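Putative oxidoreductase (Thermus thermophilus, PDB 2ISM) is a putative oxidoreductase of the beta-propeller clan, built from six four-stranded antiparallel blades and carrying a bound calcium ion. Local coordinates at residues G143-G146 / M147-T151; Q340-P343 / G344-R347. All coordinates share one frame; numbering follows the deposited sequence.

Contact 1. Residues G143-G146 / M147-T151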
loop_
_atom_site.group_PDB
_atom_site.type_symbol
_atom_site.label_atom_id
_atom_site.label_comp_id
_atom_site.label_asym_id
_atom_site.label_seq_id
_atom_site.Cartn_x
_atom_site.Cartn_y
_atom_site.Cartn_z
ATOM N N GLY B 143 -16.160 -3.280 13.315
ATOM C CA GLY B 143 -16.285 -3.008 11.894
ATOM C C GLY B 143 -16.580 -1.564 11.542
ATOM O O GLY B 143 -16.654 -0.705 12.424
ATOM N N PRO B 144 -16.749 -1.268 10.242
ATOM C CA PRO B 144 -17.041 0.079 9.740
ATOM C C PRO B 144 -18.326 0.641 10.336
ATOM O O PRO B 144 -18.524 1.855 10.373
ATOM C CB PRO B 144 -17.171 -0.134 8.231
ATOM C CG PRO B 144 -16.269 -1.292 7.966
ATOM C CD PRO B 144 -16.564 -2.213 9.127
ATOM N N ASP B 145 -19.201 -0.253 10.786
ATOM C CA ASP B 145 -20.472 0.147 11.371
ATOM C C ASP B 145 -20.347 0.420 12.867
ATOM O O ASP B 145 -21.332 0.733 13.529
ATOM C CB ASP B 145 -21.534 -0.934 11.129
ATOM C CG ASP B 145 -21.096 -2.310 11.616
ATOM O OD1 ASP B 145 -20.065 -2.405 12.319
ATOM O OD2 ASP B 145 -21.791 -3.296 11.298
ATOM N N GLY B 146 -19.132 0.299 13.392
ATOM C CA GLY B 146 -18.904 0.549 14.806
ATOM C C GLY B 146 -19.350 -0.576 15.724
ATOM O O GLY B 146 -19.345 -0.424 16.947
ATOM N N MET B 147 -19.732 -1.711 15.147
ATOM C CA MET B 147 -20.189 -2.843 15.943
ATOM C C MET B 147 -19.070 -3.843 16.200
ATOM O O MET B 147 -18.102 -3.914 15.445
ATOM C CB MET B 147 -21.361 -3.537 15.244
ATOM C CG MET B 147 -22.527 -2.591 14.967
ATOM S SD MET B 147 -23.218 -1.898 16.493
ATOM C CE MET B 147 -24.877 -2.277 16.305
ATOM N N LEU B 148 -19.217 -4.617 17.270
ATOM C CA LEU B 148 -18.220 -5.616 17.641
ATOM C C LEU B 148 -18.514 -6.980 17.024
ATOM O O LEU B 148 -19.547 -7.586 17.300
ATOM C CB LEU B 148 -18.159 -5.753 19.165
ATOM C CG LEU B 148 -17.234 -6.858 19.695
ATOM C CD1 LEU B 148 -15.811 -6.608 19.232
ATOM C CD2 LEU B 148 -17.304 -6.898 21.217
ATOM N N TYR B 149 -17.594 -7.456 16.192
ATOM C CA TYR B 149 -17.738 -8.752 15.541
ATOM C C TYR B 149 -16.870 -9.761 16.279
ATOM O O TYR B 149 -15.724 -9.469 16.620
ATOM C CB TYR B 149 -17.316 -8.654 14.074
ATOM C CG TYR B 149 -18.292 -7.876 13.221
ATOM C CD1 TYR B 149 -19.109 -8.526 12.298
ATOM C CD2 TYR B 149 -18.402 -6.488 13.338
ATOM C CE1 TYR B 149 -20.014 -7.813 11.505
ATOM C CE2 TYR B 149 -19.302 -5.765 12.550
ATOM C CZ TYR B 149 -20.102 -6.435 11.635
ATOM O OH TYR B 149 -20.981 -5.734 10.834
ATOM N N VAL B 150 -17.426 -10.949 16.507
ATOM C CA VAL B 150 -16.739 -12.010 17.250
ATOM C C VAL B 150 -16.831 -13.359 16.548
ATOM O O VAL B 150 -17.928 -13.800 16.214
ATOM C CB VAL B 150 -17.385 -12.178 18.645
ATOM C CG1 VAL B 150 -16.577 -13.154 19.490
ATOM C CG2 VAL B 150 -17.514 -10.814 19.326
ATOM N N THR B 151 -15.695 -14.025 16.329
ATOM C CA THR B 151 -15.734 -15.340 15.699
ATOM C C THR B 151 -15.655 -16.391 16.803
ATOM O O THR B 151 -14.981 -16.187 17.812
ATOM C CB THR B 151 -14.562 -15.564 14.695
ATOM O OG1 THR B 151 -13.323 -15.692 15.400
ATOM C CG2 THR B 151 -14.464 -14.402 13.718
#
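D145 and Y149 meet because their first torsions send the two side chains at each other: D145 carries CG between its backbone N and carbonyl carbon (chi1 54°), folding the carboxylate back over the turn, while Y149 carries CG beside its backbone N (chi1 -71°), laying the phenol along the hairpin toward that carboxylate. The hydroxyl OH of Y149 donates to OD2 of D145 over 2.6 Å, on the syn side and somewhat out of the carboxylate plane. The two flat groups are nearly coplanar, 18° apart, and OD1 of D145 lies in the plane of the Y149 ring at its edge, 3.5 Å from CE2. That same OD1 of D145 also accepts N of M147 at 2.9 Å, from well above the carboxylate plane. The side-chain oxygen of residue i thus takes the N-H of residue i+2, which is an Asx turn, a task for which the short aspartate is well suited. CG of M147 lies 3.6 Å from OD1 of D145, and the methionine packs on A181 and P182.

The backbone forms a type I turn from G143 to G146. P144 has the phi its first central position needs, and G146 takes the positive phi that glycine accepts easily. N of G143 then reaches O of M147 at 3.0 Å, and with no side chain G143 lets the tyrosine ring lie close beside the chain. R173 forms a salt bridge to OD2 of D145, so that oxygen has two partners, and W209 and Y197 pack edge-to-face with Y149. The whole is a type I turn with a G1 bulge, closing the beta-hairpin between the first two strands, 140-142 and 148-151, of one propeller blade.

Contact 2. Residues Q340-P343 / G344-R347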
loop_
_atom_site.group_PDB
_atom_site.type_symbol
_atom_site.label_atom_id
_atom_site.label_comp_id
_atom_site.label_asym_id
_atom_site.label_seq_id
_atom_site.Cartn_x
_atom_site.Cartn_y
_atom_site.Cartn_z
ATOM N N GLN B 340 8.068 -25.207 15.068
ATOM C CA GLN B 340 9.450 -25.381 15.489
ATOM C C GLN B 340 9.883 -24.073 16.129
ATOM O O GLN B 340 9.894 -23.030 15.475
ATOM C CB GLN B 340 10.336 -25.686 14.283
ATOM C CG GLN B 340 9.896 -26.897 13.481
ATOM C CD GLN B 340 10.725 -27.088 12.224
ATOM O OE1 GLN B 340 10.736 -26.233 11.336
ATOM N NE2 GLN B 340 11.429 -28.214 12.146
ATOM N N VAL B 341 10.229 -24.127 17.409
ATOM C CA VAL B 341 10.648 -22.933 18.125
ATOM C C VAL B 341 12.128 -22.648 17.937
ATOM O O VAL B 341 12.973 -23.518 18.136
ATOM C CB VAL B 341 10.354 -23.057 19.637
ATOM C CG1 VAL B 341 10.786 -21.791 20.356
ATOM C CG2 VAL B 341 8.867 -23.314 19.855
ATOM N N ARG B 342 12.432 -21.419 17.538
ATOM C CA ARG B 342 13.808 -20.995 17.333
ATOM C C ARG B 342 14.054 -19.720 18.133
ATOM O O ARG B 342 13.111 -19.025 18.506
ATOM C CB ARG B 342 14.077 -20.755 15.846
ATOM C CG ARG B 342 14.042 -22.020 14.997
ATOM C CD ARG B 342 14.826 -21.813 13.719
ATOM N NE ARG B 342 16.208 -21.450 14.018
ATOM C CZ ARG B 342 17.057 -20.928 13.139
ATOM N NH1 ARG B 342 18.295 -20.631 13.510
ATOM N NH2 ARG B 342 16.667 -20.696 11.894
ATOM N N PRO B 343 15.329 -19.405 18.413
ATOM C CA PRO B 343 15.718 -18.216 19.175
ATOM C C PRO B 343 14.998 -16.928 18.783
ATOM O O PRO B 343 14.885 -16.603 17.602
ATOM C CB PRO B 343 17.218 -18.138 18.930
ATOM C CG PRO B 343 17.596 -19.575 18.908
ATOM C CD PRO B 343 16.523 -20.168 18.015
ATOM N N GLY B 344 14.522 -16.202 19.790
ATOM C CA GLY B 344 13.815 -14.952 19.560
ATOM C C GLY B 344 12.440 -15.156 18.949
ATOM O O GLY B 344 11.736 -14.193 18.651
ATOM N N ASP B 345 12.039 -16.418 18.796
ATOM C CA ASP B 345 10.751 -16.721 18.190
ATOM C C ASP B 345 9.478 -16.065 18.670
ATOM O O ASP B 345 9.309 -15.714 19.840
ATOM C CB ASP B 345 10.458 -18.206 18.179
ATOM C CG ASP B 345 10.408 -18.743 16.780
ATOM O OD1 ASP B 345 10.166 -17.931 15.855
ATOM O OD2 ASP B 345 10.602 -19.955 16.592
ATOM N N ASP B 346 8.563 -15.975 17.713
ATOM C CA ASP B 346 7.290 -15.312 17.846
ATOM C C ASP B 346 7.112 -13.823 17.883
ATOM O O ASP B 346 6.546 -13.208 18.798
ATOM C CB ASP B 346 6.435 -15.932 18.942
ATOM C CG ASP B 346 5.807 -17.236 18.476
ATOM O OD1 ASP B 346 6.155 -17.638 17.341
ATOM O OD2 ASP B 346 4.999 -17.853 19.202
ATOM N N ARG B 347 7.722 -13.260 16.858
ATOM C CA ARG B 347 7.861 -11.844 16.680
ATOM C C ARG B 347 6.695 -11.156 16.020
ATOM O O ARG B 347 5.808 -11.787 15.431
ATOM C CB ARG B 347 9.031 -11.694 15.705
ATOM C CG ARG B 347 10.266 -12.548 15.975
ATOM C CD ARG B 347 11.240 -12.413 14.798
ATOM N NE ARG B 347 12.620 -12.725 15.162
ATOM C CZ ARG B 347 13.076 -13.944 15.419
ATOM N NH1 ARG B 347 12.261 -14.987 15.350
ATOM N NH2 ARG B 347 14.346 -14.118 15.757
#
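This is a local surface contact around a type II beta turn, R342 to D345, in the loop that leads from strand 328-332 into strand 348-351. P343 and G344 fill the two central positions: the proline ring holds phi near the required value, and glycine readily adopts the positive phi of 71° that follows. N of D345 reaches back to O of R342 at 2.8 Å, although the position of that carbonyl is less certain in the model.

The side chain of D345 adds a second link across the mouth of the turn. Its OD2 accepts N of R342 on the anti side of the carboxylate, 35° out of its plane; the modelled length of 2.5 Å is doubtful, since D345 and the R342 carbonyl are crowded together. OD1 turns the other way, taking a weak bond from N of D346 and a long salt bridge from NH1 of R347. An aspartate suits this place because its short chain offers one oxygen to each side.

R347 runs back over the turn with its chain extended from CG to NE. NH2 of R347 donates to O of P343 at 3.1 Å, meeting a lone pair of that oxygen in the carbonyl plane, though the oxygen is tilted from the guanidinium plane. O of G344 lies 3.4 Å above the centre of that guanidinium. NE of R347 forms a salt bridge with E25. D346, itself buried, is bonded to T332, V32 and R335. The arrangement is a proline-glycine type II turn tied to the closing blade of the propeller, where N-terminal strand 23-27 pairs with C-terminal strand 348-351.

Overall arrangement
Both contacts are glycine-containing turns braced by an aspartate that accepts a backbone N-H, but they serve different blades on opposite sides of the chain's centre, with centres about 32 Å apart and nearest atoms about 19 Å apart. Contact 1 is partly buried, and its tight hairpin joins neighbouring strands directly; the buried tyrosine packs among rings while its hydroxyl meets the carboxylate of an exposed turn residue. Contact 2 lies farther out, in a longer loop of the blade that joins the two chain termini. There the chemistry is more that of arginine, carboxylate and backbone carbonyl. Both bends have proline in the first central position, followed by D145 in one and G344 in the other.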